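Salicylaldehyde dehydrogenase NahF (Pseudomonas putida, PDB 4JZ6) probably catalyses the NAD+-dependent oxidation of salicylaldehyde to salicylate, a step in the breakdown of naphthalene. Local coordinates at residues 51-56 with 222-227; 86-91 with 206-211; 105-110 with 294-299; 309-314 with 404-409; 426-431 with 448-453. One frame throughout, in Å; residues are numbered along the deposited sequence.

How the contacts relate
Contacts 1 and 2 lie in the cofactor-binding half of the aldehyde dehydrogenase fold, their centres about 27 Å apart. Contact 1 joins the N-terminal four-stranded sheet to the start of helix 225-233, and contact 2 sets helix 78-94 on helix 195-208. Along the chain, contact 2 falls between the segments of contact 1, and contact 3 crosses both, joining the end of helix 96-107 to the loop that leads to the salicylaldehyde pocket. Contacts 4 and 5 follow in series. Their centres are about 15 Å apart, and they share the seven-stranded sheet of the catalytic half. Contacts 3 and 5 both touch the second subunit, so the dimer interface reaches both the pocket-side loop and the edge of this sheet.

Contact 1 of 5, residues 51-56 with 222-227; sequences SANATV and PDRSPE
Arg224 NH1 donates to Ala54 O at 3.0 Å with an N-H...O angle of 160°, the one hydrogen bond across this contact. It joins the loop that follows strand 47-52, in the N-terminal four-stranded sheet, to the loop that leads from strand 215-218 of the Rossmann-type cofactor-binding sheet into helix 225-233. The acceptor lies in the guanidinium plane, whereas NH1 stands well above the carbonyl plane of Ala54. Asn53 O is nearer still to NH1, but the angle is poor and the pair is not a hydrogen bond; that carbonyl accepts a weak bond from Ser31 OG instead. With CG beside the backbone N (chi1 -64°) and an extended chain from CG to NE, Arg224 reaches toward Asn53 tip to tip. Their flat ends stack, the amide and guanidinium planes 15° apart, with Asn53 ND2 3.2 Å above the centre of the Arg224 guanidinium plane. The amide is fixed from elsewhere: Asn53 OD1 accepts from Ser221 N. Arg224 NH2 forms a salt bridge with Asp33, so the guanidinium is gripped from two directions, which would limit its rotation. Thr55, at the N-cap of helix 56-73, caps a backbone N of that helix with its side chain, and its OG1 also bonds to Ser32 OG and Asp58 OD2. Its methyl CG2 runs alongside the arginine, 3.6 Å from Arg224 NH1. At the other end the contact is looser: Val56 and Glu227 cross at about a right angle, Val56 CG2 lying 4.1 Å from Glu227 CD.

Contact 2 of 5, residues 86-91 with 206-211; sequences LKVADV and QEAGLP
Lys87 lies against the last turn of the helix that carries Ala208, and each atom of its side chain can be followed along that residue. Its CB is 3.9 Å from Ala208 CB. CG, anti to the backbone N (chi1 -168°), comes 3.8 Å from Ala208 CA, and CD passes 3.3 Å from Ala208 O. CE is about equally far from the carbonyl oxygens of Glu207 and Ala208, and NZ stops 4.1 Å from Ala208 O, without a hydrogen bond. An ammonium group at this carboxyl-terminal helix end would probably find a favourable field. Helix 195-208, which connects strands 186-189 and 215-218 in a beta-alpha-beta unit of the cofactor-binding domain, ends here in a Schellman motif at Gly209, whose phi of 102° calls for glycine. Helix 78-94 packs on it at close range: Val88 and Ala208 have CA atoms 5.0 Å apart. Val88 CG2 meets Ala208 CB at 3.5 Å and, on crossing Leu210 at about a right angle, touches Leu210 CD2 at 3.9 Å. Val91 crosses Glu207 in the same manner, its CG1 against CB and OE1, while the Glu207 carboxylate is taken up by Gln203 and Lys95.

Contact 3 of 5, residues 105-110 with 294-299; sequences MEVGAS and FLFQGQ
Phe296 presses the edge of its ring against the end of helix 96-107, and this is the tight part of the contact. Val107 O lies near the ring plane, 3.2 Å from Phe296 CE1. Ala109 CB is 4.0 Å from the same CE1, and Val107 CG2 approaches Phe296 CZ at 4.1 Å, the two side chains crossing at about a right angle. The ring gets there with CG anti to the backbone N (chi1 -172°). Over one face, offset toward the rim, Gln299 NE2 sits 3.5 Å above the ring plane. Phe296, Gln297 and Gly298 all have positive phi, and the backbone bonds from Gly298 N to Leu295 O and from Gln299 N to Phe296 O wind them into a left-handed helical turn. This turn leads straight to Ile300, Cys301 and Met302 of the salicylaldehyde pocket, and Phe296 also stacks on the pocket residue Trp113, with its side chain about 6 Å from the ligand. An alanine in place of Phe296 would probably open a gap beside Val107 and Ala109 and leave Trp113 without its stacking partner. The polar side is looser: Gly108 O merely lies beside the Gln297 amide, and the bridging is done by water. One water accepts a hydrogen bond from Gln299 NE2 at 2.8 Å and lies within bonding distance of Val107 O. A second accepts from Ser110 N at 3.0 Å and donates to Gln297 OE1 at 2.7 Å. Leu295, at the start of this segment's turn, packs on Phe500 of the second subunit.

Contact 4 of 5, residues 309-314 with 404-409; sequences VDEKIA and VIRCKG
Val309 and Asp310 pair in parallel with Arg406 and Cys407, their CA atoms 5.0 and 4.9 Å apart, through bonds from Val309 N to Ile405 O, Cys407 N to Val309 O and Glu311 N to Cys407 O. The last carries the pairing into the first residue of helix 311-327, which Asp310 N-caps. Both oxygens of the Asp310 carboxylate are used. OD2 accepts from Gly409 N at 2.9 Å on its syn side, and OD1 takes the capping N-H of Lys312 on the anti side and Lys312 NZ, at 3.1 Å, on the syn side, the two donors coming from opposite faces of its plane. One carboxylate thus ties the start of helix 311-327 to Gly409, the N-cap of helix 410-418. Glu311, its chain bent at chi2 (-72°), crosses Arg406 at about a right angle with carboxylate and guanidinium planes 46° apart. The salt bridge between Glu311 OE2 and Arg406 NH2 is weak at 3.5 Å, while Glu311 OE1 rests against Arg406 CD. Ala314 CB covers one guanidinium face, 3.3 Å above the Arg406 plane and offset toward the rim. The stronger charge partners are elsewhere: Arg406 NH1 bridges to Asp384 and Asp315. Deeper in, Val309 CG2 touches Val404 CG1 at 3.7 Å. In the catalytic-domain sheet, helix 311-327 covers the face bearing Val309 and Arg406 and helix 410-418 packs on the Cys407 side, while strands 273-276 and 381-384 flank the pair.

Contact 5 of 5, residues 426-431 with 448-453; sequences SGVFGR and VHINGS. With SO4 (sulfate ion), chain E.
Phe429 turns the face of its ring to the backbone of Asn451: Asn451 CA stands 3.6 Å from the Phe429 ring centroid and only 6° off the ring normal, a CH-pi contact. The amide of Asn451 is turned 68° from the ring plane, and OD1 accepts from Gly430 N at 3.0 Å while ND2 gives Gly430 O a weak bond. Asn451 takes positive phi (57°) in the type II turn from His449 to Gly452, and its own N donates to Val428 O at 2.8 Å. An alanine in place of Phe429 would probably leave a gap between this turn and helix 282-294, whose alanines Ala284, Ala285 and Ala288 the ring touches. On the other side of the sheet, Val428 CB meets Ile450 CD1 at 4.0 Å, both residues packing on helix 433-442, and Val448 CG2 lies 3.5 Å from Ser426 OG, which bonds to Cys447 O. His449 faces the dimer interface: its ND1 bonds to Thr490 of the second subunit, and Trp488 of that subunit meets its ring edge-to-face. Arg431 holds a sulfate ion, probably from the crystallisation liquor and also bound by Ile282 N, Asn283 N and Arg320, with NH2 to O2 at 2.8 Å and NH1 to O3 at 3.2 Å. Strands 425-429 and 447-450 run parallel, connected through helix 433-442, a beta-alpha-beta crossover at the border of the catalytic-domain sheet, which a strand of the second subunit extends in parallel beside Val448, His449 and Ile450.

Contact 1 of 5, residues 51-56 with 222-227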
# COMPACT_ATOMS: atom_id res chain seq x y z
N SER A 51 -21.25 -0.66 -27.48
CA SER A 51 -20.72 0.42 -26.65
C SER A 51 -19.72 1.30 -27.41
O SER A 51 -19.05 0.83 -28.33
CB SER A 51 -20.07 -0.15 -25.38
OG SER A 51 -19.51 0.87 -24.57
N ALA A 52 -19.65 2.57 -27.02
CA ALA A 52 -18.62 3.46 -27.54
C ALA A 52 -17.26 2.89 -27.17
O ALA A 52 -17.06 2.43 -26.05
CB ALA A 52 -18.80 4.86 -26.97
N ASN A 53 -16.33 2.91 -28.12
CA ASN A 53 -15.01 2.33 -27.89
C ASN A 53 -13.98 3.41 -27.62
O ASN A 53 -13.39 3.96 -28.54
CB ASN A 53 -14.59 1.50 -29.11
CG ASN A 53 -13.49 0.50 -28.78
OD1 ASN A 53 -13.11 0.32 -27.62
ND2 ASN A 53 -12.97 -0.16 -29.81
N ALA A 54 -13.76 3.71 -26.34
CA ALA A 54 -12.89 4.80 -25.92
C ALA A 54 -11.50 4.71 -26.52
O ALA A 54 -10.98 3.62 -26.75
CB ALA A 54 -12.81 4.86 -24.41
N THR A 55 -10.90 5.87 -26.77
CA THR A 55 -9.51 5.93 -27.20
C THR A 55 -8.68 6.45 -26.04
O THR A 55 -9.23 6.85 -25.01
CB THR A 55 -9.32 6.88 -28.38
OG1 THR A 55 -9.68 8.21 -27.99
CG2 THR A 55 -10.16 6.44 -29.56
N VAL A 56 -7.37 6.45 -26.22
CA VAL A 56 -6.46 7.03 -25.24
C VAL A 56 -6.81 8.50 -25.05
O VAL A 56 -6.81 9.01 -23.92
CB VAL A 56 -5.00 6.88 -25.68
CG1 VAL A 56 -4.09 7.75 -24.83
CG2 VAL A 56 -4.58 5.43 -25.61
N PRO A 222 -11.23 -5.12 -25.53
CA PRO A 222 -10.09 -5.60 -24.74
C PRO A 222 -8.73 -5.34 -25.40
O PRO A 222 -7.72 -5.32 -24.71
CB PRO A 222 -10.35 -7.10 -24.60
CG PRO A 222 -11.24 -7.44 -25.75
CD PRO A 222 -12.11 -6.23 -25.94
N ASP A 223 -8.71 -5.15 -26.72
CA ASP A 223 -7.47 -4.89 -27.43
C ASP A 223 -6.92 -3.51 -27.08
O ASP A 223 -5.75 -3.21 -27.34
CB ASP A 223 -7.66 -5.02 -28.95
CG ASP A 223 -8.40 -3.83 -29.56
OD1 ASP A 223 -9.63 -3.74 -29.38
OD2 ASP A 223 -7.75 -2.99 -30.23
N ARG A 224 -7.77 -2.67 -26.49
CA ARG A 224 -7.41 -1.29 -26.16
C ARG A 224 -7.14 -1.11 -24.67
O ARG A 224 -6.45 -0.18 -24.28
CB ARG A 224 -8.51 -0.32 -26.59
CG ARG A 224 -8.76 -0.25 -28.08
CD ARG A 224 -9.69 0.90 -28.43
NE ARG A 224 -9.91 1.01 -29.87
CZ ARG A 224 -10.57 2.00 -30.45
NH1 ARG A 224 -11.07 2.99 -29.71
NH2 ARG A 224 -10.73 2.02 -31.77
N SER A 225 -7.71 -2.01 -23.85
CA SER A 225 -7.60 -1.91 -22.38
C SER A 225 -6.19 -1.63 -21.85
O SER A 225 -6.02 -0.68 -21.09
CB SER A 225 -8.20 -3.15 -21.69
OG SER A 225 -9.61 -3.14 -21.75
N PRO A 226 -5.19 -2.45 -22.25
CA PRO A 226 -3.85 -2.19 -21.72
C PRO A 226 -3.35 -0.77 -21.94
O PRO A 226 -2.92 -0.13 -20.99
CB PRO A 226 -2.97 -3.19 -22.49
CG PRO A 226 -3.81 -3.69 -23.61
CD PRO A 226 -5.21 -3.64 -23.12
N GLU A 227 -3.44 -0.27 -23.17
CA GLU A 227 -2.90 1.06 -23.47
C GLU A 227 -3.71 2.19 -22.84
O GLU A 227 -3.16 3.24 -22.50
CB GLU A 227 -2.75 1.27 -24.97
CG GLU A 227 -4.05 1.38 -25.73
CD GLU A 227 -3.82 1.74 -27.18
OE1 GLU A 227 -4.72 1.47 -28.01
OE2 GLU A 227 -2.74 2.29 -27.48

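Contact 2 of 5, residues 86-91 with 206-211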
# COMPACT_ATOMS: atom_id res chain seq x y z
N LEU A 86 -26.29 8.67 -0.35
CA LEU A 86 -27.54 8.06 0.07
C LEU A 86 -28.51 8.01 -1.11
O LEU A 86 -29.18 7.00 -1.34
CB LEU A 86 -28.13 8.86 1.23
CG LEU A 86 -28.27 8.20 2.60
CD1 LEU A 86 -27.42 6.95 2.72
CD2 LEU A 86 -27.93 9.20 3.70
N LYS A 87 -28.57 9.11 -1.86
CA LYS A 87 -29.44 9.19 -3.02
C LYS A 87 -29.07 8.18 -4.11
O LYS A 87 -29.96 7.59 -4.74
CB LYS A 87 -29.46 10.62 -3.59
CG LYS A 87 -30.56 10.82 -4.64
CD LYS A 87 -30.80 12.29 -4.95
CE LYS A 87 -32.01 12.46 -5.86
NZ LYS A 87 -32.22 13.89 -6.23
N VAL A 88 -27.77 7.99 -4.34
CA VAL A 88 -27.31 7.00 -5.31
C VAL A 88 -27.93 5.65 -4.99
O VAL A 88 -28.49 4.99 -5.87
CB VAL A 88 -25.78 6.83 -5.31
CG1 VAL A 88 -25.38 5.77 -6.33
CG2 VAL A 88 -25.09 8.13 -5.62
N ALA A 89 -27.84 5.25 -3.72
CA ALA A 89 -28.42 3.99 -3.26
C ALA A 89 -29.91 3.92 -3.57
O ALA A 89 -30.38 2.92 -4.10
CB ALA A 89 -28.17 3.79 -1.78
N ASP A 90 -30.64 4.99 -3.24
CA ASP A 90 -32.07 5.04 -3.53
C ASP A 90 -32.33 4.85 -5.02
O ASP A 90 -33.22 4.10 -5.42
CB ASP A 90 -32.66 6.38 -3.08
CG ASP A 90 -32.72 6.52 -1.58
OD1 ASP A 90 -32.69 5.49 -0.87
OD2 ASP A 90 -32.80 7.68 -1.10
N VAL A 91 -31.53 5.54 -5.83
CA VAL A 91 -31.68 5.51 -7.28
C VAL A 91 -31.36 4.14 -7.87
O VAL A 91 -32.04 3.67 -8.78
CB VAL A 91 -30.83 6.61 -7.96
CG1 VAL A 91 -30.85 6.45 -9.48
CG2 VAL A 91 -31.34 7.97 -7.57
N GLN A 206 -25.30 9.66 -11.85
CA GLN A 206 -25.67 10.91 -12.50
C GLN A 206 -27.01 11.44 -11.97
O GLN A 206 -27.14 12.62 -11.65
CB GLN A 206 -25.74 10.76 -14.02
CG GLN A 206 -26.11 12.06 -14.74
CD GLN A 206 -26.39 11.88 -16.23
OE1 GLN A 206 -26.55 10.75 -16.71
NE2 GLN A 206 -26.46 12.99 -16.96
N GLU A 207 -27.99 10.54 -11.86
CA GLU A 207 -29.34 10.93 -11.44
C GLU A 207 -29.46 11.24 -9.95
O GLU A 207 -30.46 11.81 -9.51
CB GLU A 207 -30.35 9.86 -11.85
CG GLU A 207 -30.34 9.58 -13.34
CD GLU A 207 -31.44 8.63 -13.77
OE1 GLU A 207 -32.13 8.09 -12.88
OE2 GLU A 207 -31.60 8.42 -14.99
N ALA A 208 -28.45 10.85 -9.17
CA ALA A 208 -28.41 11.22 -7.76
C ALA A 208 -27.96 12.66 -7.61
O ALA A 208 -28.16 13.29 -6.57
CB ALA A 208 -27.50 10.30 -6.99
N GLY A 209 -27.35 13.19 -8.67
CA GLY A 209 -27.01 14.60 -8.72
C GLY A 209 -25.56 14.94 -8.43
O GLY A 209 -25.26 16.07 -8.03
N LEU A 210 -24.67 13.98 -8.63
CA LEU A 210 -23.24 14.22 -8.45
C LEU A 210 -22.75 15.30 -9.39
O LEU A 210 -23.13 15.33 -10.56
CB LEU A 210 -22.43 12.94 -8.68
CG LEU A 210 -22.11 12.06 -7.46
CD1 LEU A 210 -21.35 12.86 -6.42
CD2 LEU A 210 -23.36 11.44 -6.85
N PRO A 211 -21.92 16.22 -8.88
CA PRO A 211 -21.37 17.31 -9.69
C PRO A 211 -20.64 16.80 -10.93
O PRO A 211 -20.11 15.68 -10.92
CB PRO A 211 -20.39 17.99 -8.73
CG PRO A 211 -20.96 17.72 -7.37
CD PRO A 211 -21.56 16.34 -7.45

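Contact 3 of 5, residues 105-110 with 294-299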
# COMPACT_ATOMS: atom_id res chain seq x y z
N MET A 105 -28.49 -10.55 -19.43
CA MET A 105 -28.13 -10.54 -20.85
C MET A 105 -26.62 -10.51 -21.04
O MET A 105 -26.08 -11.24 -21.88
CB MET A 105 -28.77 -9.35 -21.56
CG MET A 105 -30.29 -9.40 -21.62
SD MET A 105 -31.03 -7.86 -22.21
CE MET A 105 -30.40 -7.79 -23.89
N GLU A 106 -25.94 -9.67 -20.27
CA GLU A 106 -24.52 -9.43 -20.50
C GLU A 106 -23.60 -10.48 -19.91
O GLU A 106 -22.65 -10.90 -20.56
CB GLU A 106 -24.12 -8.05 -19.98
CG GLU A 106 -24.74 -6.89 -20.73
CD GLU A 106 -24.00 -5.60 -20.49
OE1 GLU A 106 -23.75 -5.26 -19.31
OE2 GLU A 106 -23.66 -4.93 -21.49
N VAL A 107 -23.86 -10.89 -18.67
CA VAL A 107 -22.92 -11.74 -17.95
C VAL A 107 -23.55 -13.02 -17.41
O VAL A 107 -23.00 -13.66 -16.51
CB VAL A 107 -22.21 -10.96 -16.81
CG1 VAL A 107 -21.56 -9.70 -17.36
CG2 VAL A 107 -23.18 -10.63 -15.69
N GLY A 108 -24.70 -13.39 -17.98
CA GLY A 108 -25.37 -14.63 -17.62
C GLY A 108 -25.68 -14.78 -16.14
O GLY A 108 -25.61 -15.88 -15.59
N ALA A 109 -26.01 -13.67 -15.49
CA ALA A 109 -26.33 -13.68 -14.08
C ALA A 109 -27.78 -14.04 -13.85
O ALA A 109 -28.67 -13.49 -14.48
CB ALA A 109 -26.03 -12.32 -13.47
N SER A 110 -28.02 -14.98 -12.94
CA SER A 110 -29.37 -15.31 -12.51
C SER A 110 -29.95 -14.15 -11.71
O SER A 110 -29.21 -13.28 -11.25
CB SER A 110 -29.36 -16.56 -11.64
OG SER A 110 -28.61 -16.34 -10.45
N PHE A 294 -20.94 -22.87 -6.43
CA PHE A 294 -21.70 -22.75 -7.67
C PHE A 294 -22.56 -21.50 -7.82
O PHE A 294 -23.30 -21.37 -8.80
CB PHE A 294 -22.53 -24.00 -7.88
CG PHE A 294 -21.71 -25.24 -7.94
CD1 PHE A 294 -20.80 -25.43 -8.97
CD2 PHE A 294 -21.82 -26.20 -6.96
CE1 PHE A 294 -20.02 -26.57 -9.03
CE2 PHE A 294 -21.05 -27.35 -7.00
CZ PHE A 294 -20.14 -27.54 -8.04
N LEU A 295 -22.47 -20.59 -6.87
CA LEU A 295 -23.13 -19.31 -7.04
C LEU A 295 -22.49 -18.60 -8.23
O LEU A 295 -21.26 -18.55 -8.33
CB LEU A 295 -23.03 -18.48 -5.76
CG LEU A 295 -23.58 -17.05 -5.82
CD1 LEU A 295 -25.03 -17.06 -6.22
CD2 LEU A 295 -23.40 -16.39 -4.48
N PHE A 296 -23.32 -18.10 -9.14
CA PHE A 296 -22.86 -17.41 -10.36
C PHE A 296 -21.83 -18.25 -11.14
O PHE A 296 -20.86 -17.72 -11.68
CB PHE A 296 -22.31 -16.01 -10.02
CG PHE A 296 -21.99 -15.17 -11.24
CD1 PHE A 296 -22.87 -15.10 -12.31
CD2 PHE A 296 -20.80 -14.45 -11.30
CE1 PHE A 296 -22.57 -14.33 -13.42
CE2 PHE A 296 -20.50 -13.67 -12.42
CZ PHE A 296 -21.39 -13.61 -13.47
N GLN A 297 -22.06 -19.56 -11.17
CA GLN A 297 -21.22 -20.47 -11.94
C GLN A 297 -19.76 -20.45 -11.50
O GLN A 297 -18.87 -20.59 -12.34
CB GLN A 297 -21.27 -20.12 -13.43
CG GLN A 297 -22.66 -20.02 -13.99
CD GLN A 297 -23.19 -18.60 -14.07
OE1 GLN A 297 -24.22 -18.29 -13.49
NE2 GLN A 297 -22.49 -17.75 -14.81
N GLY A 298 -19.51 -20.26 -10.21
CA GLY A 298 -18.14 -20.21 -9.72
C GLY A 298 -17.30 -19.13 -10.37
O GLY A 298 -16.07 -19.24 -10.46
N GLN A 299 -17.96 -18.07 -10.84
CA GLN A 299 -17.25 -16.96 -11.46
C GLN A 299 -17.05 -15.82 -10.46
O GLN A 299 -17.01 -14.65 -10.83
CB GLN A 299 -18.01 -16.47 -12.69
CG GLN A 299 -17.95 -17.44 -13.84
CD GLN A 299 -18.60 -16.89 -15.10
OE1 GLN A 299 -18.03 -16.97 -16.19
NE2 GLN A 299 -19.79 -16.33 -14.94
O HOH W 1 -21.09 -15.42 -17.29
O HOH W 2 -26.25 -17.18 -12.02

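Contact 4 of 5, residues 309-314 with 404-409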
# COMPACT_ATOMS: atom_id res chain seq x y z
N VAL A 309 -10.85 -31.72 2.87
CA VAL A 309 -11.65 -32.53 3.78
C VAL A 309 -10.82 -33.62 4.45
O VAL A 309 -9.92 -34.20 3.84
CB VAL A 309 -12.85 -33.17 3.05
CG1 VAL A 309 -13.76 -32.10 2.48
CG2 VAL A 309 -12.37 -34.06 1.93
N ASP A 310 -11.12 -33.89 5.71
CA ASP A 310 -10.41 -34.94 6.43
C ASP A 310 -10.81 -36.30 5.86
O ASP A 310 -11.98 -36.55 5.59
CB ASP A 310 -10.70 -34.87 7.92
CG ASP A 310 -9.67 -35.59 8.75
OD1 ASP A 310 -9.82 -36.80 8.98
OD2 ASP A 310 -8.68 -34.94 9.17
N GLU A 311 -9.82 -37.16 5.67
CA GLU A 311 -10.05 -38.48 5.08
C GLU A 311 -11.12 -39.27 5.81
O GLU A 311 -11.89 -39.99 5.18
CB GLU A 311 -8.75 -39.29 5.05
CG GLU A 311 -7.98 -39.20 3.74
CD GLU A 311 -8.64 -39.96 2.60
OE1 GLU A 311 -8.22 -39.75 1.44
OE2 GLU A 311 -9.56 -40.76 2.86
N LYS A 312 -11.18 -39.13 7.14
CA LYS A 312 -12.14 -39.88 7.95
C LYS A 312 -13.57 -39.59 7.54
O LYS A 312 -14.49 -40.37 7.81
CB LYS A 312 -11.98 -39.54 9.44
CG LYS A 312 -10.61 -39.84 10.03
CD LYS A 312 -10.64 -39.68 11.55
CE LYS A 312 -9.26 -39.34 12.10
NZ LYS A 312 -8.75 -38.03 11.58
N ILE A 313 -13.76 -38.47 6.85
CA ILE A 313 -15.08 -37.93 6.62
C ILE A 313 -15.33 -37.73 5.12
O ILE A 313 -16.48 -37.66 4.68
CB ILE A 313 -15.25 -36.62 7.45
CG1 ILE A 313 -16.59 -36.63 8.19
CG2 ILE A 313 -15.01 -35.36 6.62
CD1 ILE A 313 -16.82 -37.92 8.95
N ALA A 314 -14.25 -37.70 4.35
CA ALA A 314 -14.26 -37.37 2.92
C ALA A 314 -15.29 -38.12 2.07
O ALA A 314 -16.10 -37.49 1.39
CB ALA A 314 -12.88 -37.57 2.34
N VAL A 404 -11.69 -31.38 -4.71
CA VAL A 404 -11.59 -31.93 -3.37
C VAL A 404 -10.17 -32.40 -3.09
O VAL A 404 -9.64 -33.26 -3.80
CB VAL A 404 -12.55 -33.12 -3.17
CG1 VAL A 404 -12.63 -33.49 -1.71
CG2 VAL A 404 -13.92 -32.79 -3.71
N ILE A 405 -9.55 -31.84 -2.06
CA ILE A 405 -8.26 -32.33 -1.59
C ILE A 405 -8.45 -32.98 -0.23
O ILE A 405 -8.92 -32.34 0.72
CB ILE A 405 -7.23 -31.21 -1.46
CG1 ILE A 405 -7.18 -30.39 -2.76
CG2 ILE A 405 -5.87 -31.80 -1.14
CD1 ILE A 405 -6.47 -29.07 -2.61
N ARG A 406 -8.12 -34.26 -0.14
CA ARG A 406 -8.26 -34.99 1.11
C ARG A 406 -7.01 -34.81 1.95
O ARG A 406 -5.91 -34.67 1.42
CB ARG A 406 -8.53 -36.47 0.83
CG ARG A 406 -9.88 -36.73 0.21
CD ARG A 406 -9.91 -38.05 -0.54
NE ARG A 406 -11.22 -38.29 -1.14
CZ ARG A 406 -12.08 -39.22 -0.71
NH1 ARG A 406 -13.25 -39.36 -1.32
NH2 ARG A 406 -11.76 -40.01 0.31
N CYS A 407 -7.19 -34.82 3.27
CA CYS A 407 -6.07 -34.63 4.19
C CYS A 407 -6.27 -35.42 5.47
O CYS A 407 -7.38 -35.86 5.76
CB CYS A 407 -5.88 -33.16 4.52
SG CYS A 407 -7.19 -32.44 5.55
N LYS A 408 -5.19 -35.58 6.22
CA LYS A 408 -5.25 -36.25 7.51
C LYS A 408 -4.81 -35.31 8.62
O LYS A 408 -3.62 -35.04 8.78
CB LYS A 408 -4.38 -37.51 7.50
CG LYS A 408 -5.04 -38.70 6.81
CD LYS A 408 -4.04 -39.53 6.02
CE LYS A 408 -4.73 -40.66 5.26
NZ LYS A 408 -3.77 -41.47 4.45
N GLY A 409 -5.76 -34.82 9.39
CA GLY A 409 -5.44 -34.08 10.59
C GLY A 409 -5.48 -32.57 10.44
O GLY A 409 -5.43 -32.02 9.34

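Contact 5 of 5, residues 426-431 with 448-453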
# COMPACT_ATOMS: atom_id res chain seq x y z
N SER A 426 -12.01 -17.92 2.88
CA SER A 426 -11.92 -19.30 3.33
C SER A 426 -13.01 -19.61 4.35
O SER A 426 -13.54 -18.70 5.00
CB SER A 426 -10.55 -19.59 3.94
OG SER A 426 -10.38 -18.84 5.13
N GLY A 427 -13.34 -20.89 4.48
CA GLY A 427 -14.30 -21.33 5.48
C GLY A 427 -13.76 -22.53 6.22
O GLY A 427 -13.07 -23.36 5.63
N VAL A 428 -14.06 -22.62 7.51
CA VAL A 428 -13.59 -23.74 8.32
C VAL A 428 -14.74 -24.39 9.08
O VAL A 428 -15.29 -23.80 10.00
CB VAL A 428 -12.53 -23.30 9.35
CG1 VAL A 428 -12.03 -24.49 10.13
CG2 VAL A 428 -11.38 -22.57 8.67
N PHE A 429 -15.10 -25.62 8.70
CA PHE A 429 -16.19 -26.32 9.37
C PHE A 429 -15.73 -27.36 10.40
O PHE A 429 -15.01 -28.30 10.07
CB PHE A 429 -17.12 -26.98 8.36
CG PHE A 429 -18.23 -26.08 7.88
CD1 PHE A 429 -19.50 -26.19 8.41
CD2 PHE A 429 -17.99 -25.11 6.92
CE1 PHE A 429 -20.52 -25.37 7.97
CE2 PHE A 429 -19.00 -24.27 6.49
CZ PHE A 429 -20.27 -24.41 7.02
N GLY A 430 -16.16 -27.17 11.64
CA GLY A 430 -15.86 -28.10 12.70
C GLY A 430 -16.79 -27.87 13.87
O GLY A 430 -17.06 -26.72 14.22
N ARG A 431 -17.28 -28.94 14.48
CA ARG A 431 -18.15 -28.81 15.64
C ARG A 431 -17.43 -28.26 16.88
O ARG A 431 -18.04 -27.56 17.69
CB ARG A 431 -18.85 -30.14 15.95
CG ARG A 431 -20.01 -30.43 15.01
CD ARG A 431 -20.78 -31.67 15.44
NE ARG A 431 -22.12 -31.67 14.85
CZ ARG A 431 -22.47 -32.38 13.78
NH1 ARG A 431 -21.58 -33.17 13.18
NH2 ARG A 431 -23.71 -32.31 13.32
N VAL A 448 -11.84 -15.28 6.86
CA VAL A 448 -12.01 -16.62 7.43
C VAL A 448 -13.41 -16.75 8.04
O VAL A 448 -13.82 -15.94 8.86
CB VAL A 448 -10.95 -16.92 8.50
CG1 VAL A 448 -11.22 -18.26 9.16
CG2 VAL A 448 -9.56 -16.90 7.89
N HIS A 449 -14.15 -17.78 7.62
CA HIS A 449 -15.51 -17.95 8.12
C HIS A 449 -15.70 -19.27 8.86
O HIS A 449 -15.70 -20.34 8.25
CB HIS A 449 -16.51 -17.81 6.98
CG HIS A 449 -16.41 -16.49 6.28
ND1 HIS A 449 -16.71 -15.29 6.89
CD2 HIS A 449 -16.02 -16.18 5.02
CE1 HIS A 449 -16.51 -14.30 6.05
NE2 HIS A 449 -16.10 -14.81 4.90
N ILE A 450 -15.85 -19.17 10.18
CA ILE A 450 -15.99 -20.36 11.01
C ILE A 450 -17.40 -20.92 10.89
O ILE A 450 -18.38 -20.29 11.30
CB ILE A 450 -15.67 -20.07 12.48
CG1 ILE A 450 -14.26 -19.47 12.61
CG2 ILE A 450 -15.80 -21.34 13.31
CD1 ILE A 450 -13.17 -20.27 11.93
N ASN A 451 -17.50 -22.11 10.31
CA ASN A 451 -18.77 -22.72 9.96
C ASN A 451 -19.60 -21.82 9.03
O ASN A 451 -20.82 -21.70 9.18
CB ASN A 451 -19.54 -23.12 11.21
CG ASN A 451 -18.82 -24.18 12.02
OD1 ASN A 451 -18.39 -25.20 11.48
ND2 ASN A 451 -18.67 -23.94 13.31
N GLY A 452 -18.93 -21.21 8.06
CA GLY A 452 -19.59 -20.40 7.05
C GLY A 452 -19.02 -20.65 5.67
O GLY A 452 -17.96 -21.25 5.53
N SER A 453 -19.72 -20.18 4.64
CA SER A 453 -19.25 -20.35 3.27
C SER A 453 -18.05 -19.45 2.99
O SER A 453 -17.73 -18.57 3.79
CB SER A 453 -20.37 -20.06 2.27
OG SER A 453 -20.51 -18.66 2.04
S SO4 E . -23.78 -34.64 10.32
O1 SO4 E . -23.51 -36.07 10.13
O2 SO4 E . -24.35 -34.44 11.65
O3 SO4 E . -22.52 -33.92 10.21
O4 SO4 E . -24.72 -34.15 9.30